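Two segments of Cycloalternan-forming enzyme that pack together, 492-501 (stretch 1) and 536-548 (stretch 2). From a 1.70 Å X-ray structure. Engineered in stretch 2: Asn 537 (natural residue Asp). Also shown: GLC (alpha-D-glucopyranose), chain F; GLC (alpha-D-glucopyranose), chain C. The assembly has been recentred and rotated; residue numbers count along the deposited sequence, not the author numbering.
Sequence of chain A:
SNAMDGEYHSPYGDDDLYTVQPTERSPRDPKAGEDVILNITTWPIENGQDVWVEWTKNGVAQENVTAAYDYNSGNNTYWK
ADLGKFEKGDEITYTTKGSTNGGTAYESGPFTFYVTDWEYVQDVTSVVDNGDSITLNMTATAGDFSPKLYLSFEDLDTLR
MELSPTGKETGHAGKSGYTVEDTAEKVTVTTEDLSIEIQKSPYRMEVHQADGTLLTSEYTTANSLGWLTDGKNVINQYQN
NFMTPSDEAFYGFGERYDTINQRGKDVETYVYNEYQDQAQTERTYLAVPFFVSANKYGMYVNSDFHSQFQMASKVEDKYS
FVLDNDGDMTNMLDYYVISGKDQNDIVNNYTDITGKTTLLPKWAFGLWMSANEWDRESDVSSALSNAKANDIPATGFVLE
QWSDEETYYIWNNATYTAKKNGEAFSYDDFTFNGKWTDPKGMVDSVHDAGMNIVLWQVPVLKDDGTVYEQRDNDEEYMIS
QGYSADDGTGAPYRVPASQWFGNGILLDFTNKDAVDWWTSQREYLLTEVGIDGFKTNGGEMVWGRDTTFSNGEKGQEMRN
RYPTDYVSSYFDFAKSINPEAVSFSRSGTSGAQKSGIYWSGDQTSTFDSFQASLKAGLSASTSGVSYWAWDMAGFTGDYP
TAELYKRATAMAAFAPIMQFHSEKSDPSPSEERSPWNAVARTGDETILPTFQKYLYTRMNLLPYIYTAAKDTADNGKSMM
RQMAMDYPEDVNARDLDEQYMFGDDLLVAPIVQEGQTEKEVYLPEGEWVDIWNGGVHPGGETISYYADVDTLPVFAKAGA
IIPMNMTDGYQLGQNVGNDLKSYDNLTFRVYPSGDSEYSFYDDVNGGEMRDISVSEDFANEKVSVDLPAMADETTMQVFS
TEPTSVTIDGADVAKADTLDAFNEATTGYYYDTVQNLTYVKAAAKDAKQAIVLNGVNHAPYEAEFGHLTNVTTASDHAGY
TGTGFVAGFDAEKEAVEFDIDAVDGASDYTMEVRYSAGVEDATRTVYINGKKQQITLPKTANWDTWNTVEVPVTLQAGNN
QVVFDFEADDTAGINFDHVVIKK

Stretch 1, residues 492-501: PYRVPASQWF
Stretch 2, residues 536-548: TNGGEMVWGRDTT

Both stretches are irregular in the contact, apart from a type I beta turn from Pro 496 to Gln 499 in stretch 1, closed by Gln 499 N to Pro 496 O at 3.0 Å. The register runs antiparallel: Tyr 493 CA lies 6.6 Å from Thr 547 CA, and Val 495 CA lies 6.2 Å from Met 541 CA. The contact buries 522 Å², both sides summed.

Two hydrogen bonds cross the contact, both through one hydroxyl. Tyr 493 (chi1 t, chi2 76°) points toward stretch 2. Its OH donates to Met 541 O at 2.7 Å and accepts from Trp 543 N at 2.9 Å, with an angle of 163°. The hydroxyl thus bridges backbone groups on both sides of Val 542.

Two CH-pi contacts lie over ring faces. Thr 547 CG2 sits 4.0 Å from the Tyr 493 ring centroid. Thr 547 is m, and its OG1 donates to Trp 543 O at 2.7 Å. Gln 499 (m, m) places CG 4.1 Å from the centroid of the Trp 543 six-membered ring.

Apolar side-chain contacts add to these. Trp 543 (m, chi2 -84°) meets Pro 496, with CE3 to CD at 3.5 Å. Val 495 (t) brings CG2 to 4.1 Å from Met 541 CB. Met 541 (m, t, t) leaves CA sideways, but its end approaches Trp 500 (t, chi2 38°), with Met 541 CE 3.6 Å from Trp 500 CE3.

At the edge of the Trp 500 ring, CZ3 is 3.8 Å from Gly 538 CA. Gly 538 has phi 72°, which favours glycine; a CB there would clash with Met 541 CE. Engineered Asn 537 also lies at this edge, its CG 4.1 Å from Trp 500 CH2. Over one face of Trp 500 lies the chain F glucose, with O3 3.3 Å from CZ3 of Trp 500.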

# COMPACT_ATOMS: atom_id res chain seq x y z
N PRO A 492 -16.93 -5.13 -32.34
CA PRO A 492 -15.91 -4.97 -31.31
C PRO A 492 -16.24 -3.85 -30.31
O PRO A 492 -16.80 -2.81 -30.70
CB PRO A 492 -14.66 -4.60 -32.11
CG PRO A 492 -15.18 -4.07 -33.40
CD PRO A 492 -16.37 -4.92 -33.69
N TYR A 493 -15.96 -4.11 -29.04
CA TYR A 493 -16.14 -3.11 -28.00
C TYR A 493 -15.09 -2.03 -28.15
O TYR A 493 -13.89 -2.32 -28.24
CB TYR A 493 -16.05 -3.72 -26.60
CG TYR A 493 -15.90 -2.67 -25.53
CD1 TYR A 493 -17.00 -1.90 -25.13
CD2 TYR A 493 -14.66 -2.42 -24.94
CE1 TYR A 493 -16.87 -0.90 -24.17
CE2 TYR A 493 -14.52 -1.42 -23.97
CZ TYR A 493 -15.63 -0.68 -23.60
OH TYR A 493 -15.50 0.30 -22.64
N ARG A 494 -15.55 -0.78 -28.18
CA ARG A 494 -14.64 0.38 -28.14
C ARG A 494 -14.84 1.21 -26.88
O ARG A 494 -15.96 1.33 -26.40
CB ARG A 494 -14.83 1.27 -29.37
CG ARG A 494 -14.56 0.54 -30.69
CD ARG A 494 -15.02 1.36 -31.89
NE ARG A 494 -14.73 0.64 -33.12
CZ ARG A 494 -13.60 0.76 -33.82
NH1 ARG A 494 -12.65 1.59 -33.43
NH2 ARG A 494 -13.42 0.03 -34.91
N VAL A 495 -13.74 1.76 -26.36
CA VAL A 495 -13.77 2.69 -25.22
C VAL A 495 -14.69 3.89 -25.57
O VAL A 495 -14.58 4.44 -26.67
CB VAL A 495 -12.34 3.18 -24.89
CG1 VAL A 495 -12.34 4.24 -23.81
CG2 VAL A 495 -11.46 2.01 -24.46
N PRO A 496 -15.59 4.29 -24.64
CA PRO A 496 -16.50 5.42 -24.93
C PRO A 496 -15.74 6.66 -25.41
O PRO A 496 -14.66 6.95 -24.90
CB PRO A 496 -17.15 5.69 -23.57
CG PRO A 496 -17.16 4.35 -22.91
CD PRO A 496 -15.83 3.74 -23.29
N ALA A 497 -16.33 7.35 -26.39
CA ALA A 497 -15.63 8.39 -27.17
C ALA A 497 -14.97 9.51 -26.34
O ALA A 497 -13.91 10.02 -26.71
CB ALA A 497 -16.57 8.96 -28.24
N SER A 498 -15.56 9.84 -25.19
CA SER A 498 -15.09 10.92 -24.33
C SER A 498 -13.90 10.56 -23.42
O SER A 498 -13.31 11.44 -22.81
CB SER A 498 -16.26 11.45 -23.50
OG SER A 498 -16.65 10.49 -22.52
N GLN A 499 -13.56 9.28 -23.33
CA GLN A 499 -12.58 8.81 -22.36
C GLN A 499 -11.18 8.76 -22.93
O GLN A 499 -10.98 8.98 -24.13
CB GLN A 499 -12.98 7.44 -21.79
CG GLN A 499 -14.41 7.37 -21.28
CD GLN A 499 -14.67 8.29 -20.11
OE1 GLN A 499 -13.79 8.54 -19.29
NE2 GLN A 499 -15.89 8.79 -20.03
N TRP A 500 -10.21 8.46 -22.06
CA TRP A 500 -8.82 8.27 -22.46
C TRP A 500 -8.78 7.10 -23.43
O TRP A 500 -9.33 6.03 -23.14
CB TRP A 500 -7.97 8.00 -21.22
CG TRP A 500 -6.48 8.09 -21.47
CD1 TRP A 500 -5.83 8.99 -22.28
CD2 TRP A 500 -5.47 7.26 -20.89
NE1 TRP A 500 -4.47 8.76 -22.25
CE2 TRP A 500 -4.22 7.71 -21.39
CE3 TRP A 500 -5.49 6.20 -19.97
CZ2 TRP A 500 -3.00 7.12 -21.02
CZ3 TRP A 500 -4.28 5.60 -19.61
CH2 TRP A 500 -3.05 6.07 -20.13
N PHE A 501 -8.18 7.32 -24.60
CA PHE A 501 -8.17 6.34 -25.70
C PHE A 501 -9.59 5.97 -26.20
O PHE A 501 -9.82 4.88 -26.73
CB PHE A 501 -7.33 5.09 -25.36
CG PHE A 501 -5.84 5.30 -25.47
CD1 PHE A 501 -5.20 5.15 -26.71
CD2 PHE A 501 -5.08 5.61 -24.34
CE1 PHE A 501 -3.81 5.33 -26.81
CE2 PHE A 501 -3.70 5.80 -24.43
CZ PHE A 501 -3.07 5.66 -25.67
N THR A 536 2.59 -0.88 -17.31
CA THR A 536 1.25 -1.15 -17.84
C THR A 536 0.24 -0.20 -17.23
O THR A 536 -0.25 -0.42 -16.12
CB THR A 536 0.87 -2.63 -17.64
OG1 THR A 536 1.42 -3.09 -16.40
CG2 THR A 536 1.44 -3.47 -18.76
N ASN A 537 0.00 0.88 -17.94
CA ASN A 537 -0.91 1.93 -17.52
C ASN A 537 -2.32 1.66 -17.98
O ASN A 537 -2.55 0.85 -18.86
CB ASN A 537 -0.46 3.24 -18.17
CG ASN A 537 -0.62 4.43 -17.25
OD1 ASN A 537 -1.60 4.56 -16.52
ND2 ASN A 537 0.39 5.28 -17.25
N GLY A 538 -3.27 2.41 -17.41
CA GLY A 538 -4.67 2.29 -17.78
C GLY A 538 -5.31 0.99 -17.29
O GLY A 538 -4.84 0.37 -16.33
N GLY A 539 -6.38 0.61 -17.96
CA GLY A 539 -7.12 -0.60 -17.57
C GLY A 539 -8.50 -0.29 -17.03
O GLY A 539 -9.33 -1.20 -16.93
N GLU A 540 -8.75 0.99 -16.70
CA GLU A 540 -10.06 1.40 -16.15
C GLU A 540 -11.02 1.75 -17.29
O GLU A 540 -11.65 2.82 -17.29
CB GLU A 540 -9.90 2.60 -15.20
CG GLU A 540 -8.71 2.51 -14.22
CD GLU A 540 -7.39 3.04 -14.78
OE1 GLU A 540 -6.42 3.17 -14.02
OE2 GLU A 540 -7.29 3.35 -15.99
N MET A 541 -11.12 0.87 -18.27
CA MET A 541 -11.64 1.22 -19.57
C MET A 541 -12.84 0.37 -20.01
O MET A 541 -13.31 0.53 -21.12
CB MET A 541 -10.51 1.09 -20.60
CG MET A 541 -9.43 2.13 -20.41
SD MET A 541 -7.88 1.55 -21.12
CE MET A 541 -6.96 3.08 -21.09
N VAL A 542 -13.33 -0.48 -19.12
CA VAL A 542 -14.50 -1.32 -19.44
C VAL A 542 -15.79 -0.63 -18.98
O VAL A 542 -16.06 -0.53 -17.78
CB VAL A 542 -14.40 -2.73 -18.79
CG1 VAL A 542 -15.70 -3.52 -18.99
CG2 VAL A 542 -13.23 -3.50 -19.37
N TRP A 543 -16.57 -0.19 -19.96
CA TRP A 543 -17.92 0.32 -19.71
C TRP A 543 -18.94 -0.53 -20.47
O TRP A 543 -18.57 -1.34 -21.33
CB TRP A 543 -18.00 1.77 -20.17
CG TRP A 543 -17.48 2.80 -19.16
CD1 TRP A 543 -18.17 3.34 -18.11
CD2 TRP A 543 -16.19 3.41 -19.15
NE1 TRP A 543 -17.39 4.25 -17.44
CE2 TRP A 543 -16.17 4.32 -18.06
CE3 TRP A 543 -15.04 3.28 -19.95
CZ2 TRP A 543 -15.05 5.09 -17.75
CZ3 TRP A 543 -13.94 4.04 -19.65
CH2 TRP A 543 -13.95 4.95 -18.55
N GLY A 544 -20.21 -0.29 -20.17
CA GLY A 544 -21.33 -0.86 -20.94
C GLY A 544 -21.74 -2.18 -20.31
O GLY A 544 -20.92 -3.06 -20.09
N ARG A 545 -23.03 -2.33 -20.04
CA ARG A 545 -23.53 -3.57 -19.45
C ARG A 545 -23.46 -4.77 -20.37
O ARG A 545 -23.26 -5.90 -19.93
CB ARG A 545 -24.95 -3.38 -19.03
CG ARG A 545 -25.03 -2.52 -17.82
CD ARG A 545 -26.02 -3.17 -16.89
NE ARG A 545 -26.23 -2.28 -15.78
CZ ARG A 545 -27.24 -2.39 -14.94
NH1 ARG A 545 -28.15 -3.35 -15.10
NH2 ARG A 545 -27.36 -1.50 -13.97
N ASP A 546 -23.63 -4.52 -21.66
CA ASP A 546 -23.73 -5.62 -22.61
C ASP A 546 -22.37 -6.01 -23.20
O ASP A 546 -22.26 -6.96 -24.00
CB ASP A 546 -24.73 -5.25 -23.70
CG ASP A 546 -26.16 -5.20 -23.16
OD1 ASP A 546 -26.72 -6.28 -22.90
OD2 ASP A 546 -26.72 -4.08 -23.00
N THR A 547 -21.32 -5.28 -22.79
CA THR A 547 -19.95 -5.60 -23.17
C THR A 547 -19.65 -7.03 -22.72
O THR A 547 -19.86 -7.35 -21.56
CB THR A 547 -18.97 -4.58 -22.55
OG1 THR A 547 -19.37 -3.28 -22.98
CG2 THR A 547 -17.54 -4.87 -23.00
N THR A 548 -19.20 -7.87 -23.65
CA THR A 548 -19.09 -9.32 -23.40
C THR A 548 -17.68 -9.83 -23.67
O THR A 548 -17.11 -9.57 -24.73
CB THR A 548 -20.09 -10.12 -24.28
OG1 THR A 548 -21.41 -9.58 -24.13
CG2 THR A 548 -20.09 -11.63 -23.91
C1 GLC F . -4.87 11.79 -18.83
C2 GLC F . -5.02 10.26 -18.71
C3 GLC F . -3.98 9.67 -17.75
C4 GLC F . -2.55 10.02 -18.21
C5 GLC F . -2.47 11.56 -18.34
C6 GLC F . -1.14 12.06 -18.88
O1 GLC F . -5.31 12.42 -17.62
O2 GLC F . -6.33 9.95 -18.24
O3 GLC F . -4.17 8.26 -17.65
O4 GLC F . -1.56 9.59 -17.24
O5 GLC F . -3.52 12.16 -19.14
O6 GLC F . -0.49 12.61 -17.74
C1 GLC C . -0.90 8.33 -17.52
C2 GLC C . 0.01 7.94 -16.33
C3 GLC C . 1.25 8.85 -16.20
C4 GLC C . 2.00 8.92 -17.54
C5 GLC C . 1.04 9.14 -18.72
C6 GLC C . 1.72 9.05 -20.08
O2 GLC C . -0.76 7.82 -15.13
O3 GLC C . 2.15 8.36 -15.19
O4 GLC C . 2.97 9.99 -17.51
O5 GLC C . -0.09 8.25 -18.71
O6 GLC C . 0.72 9.46 -21.04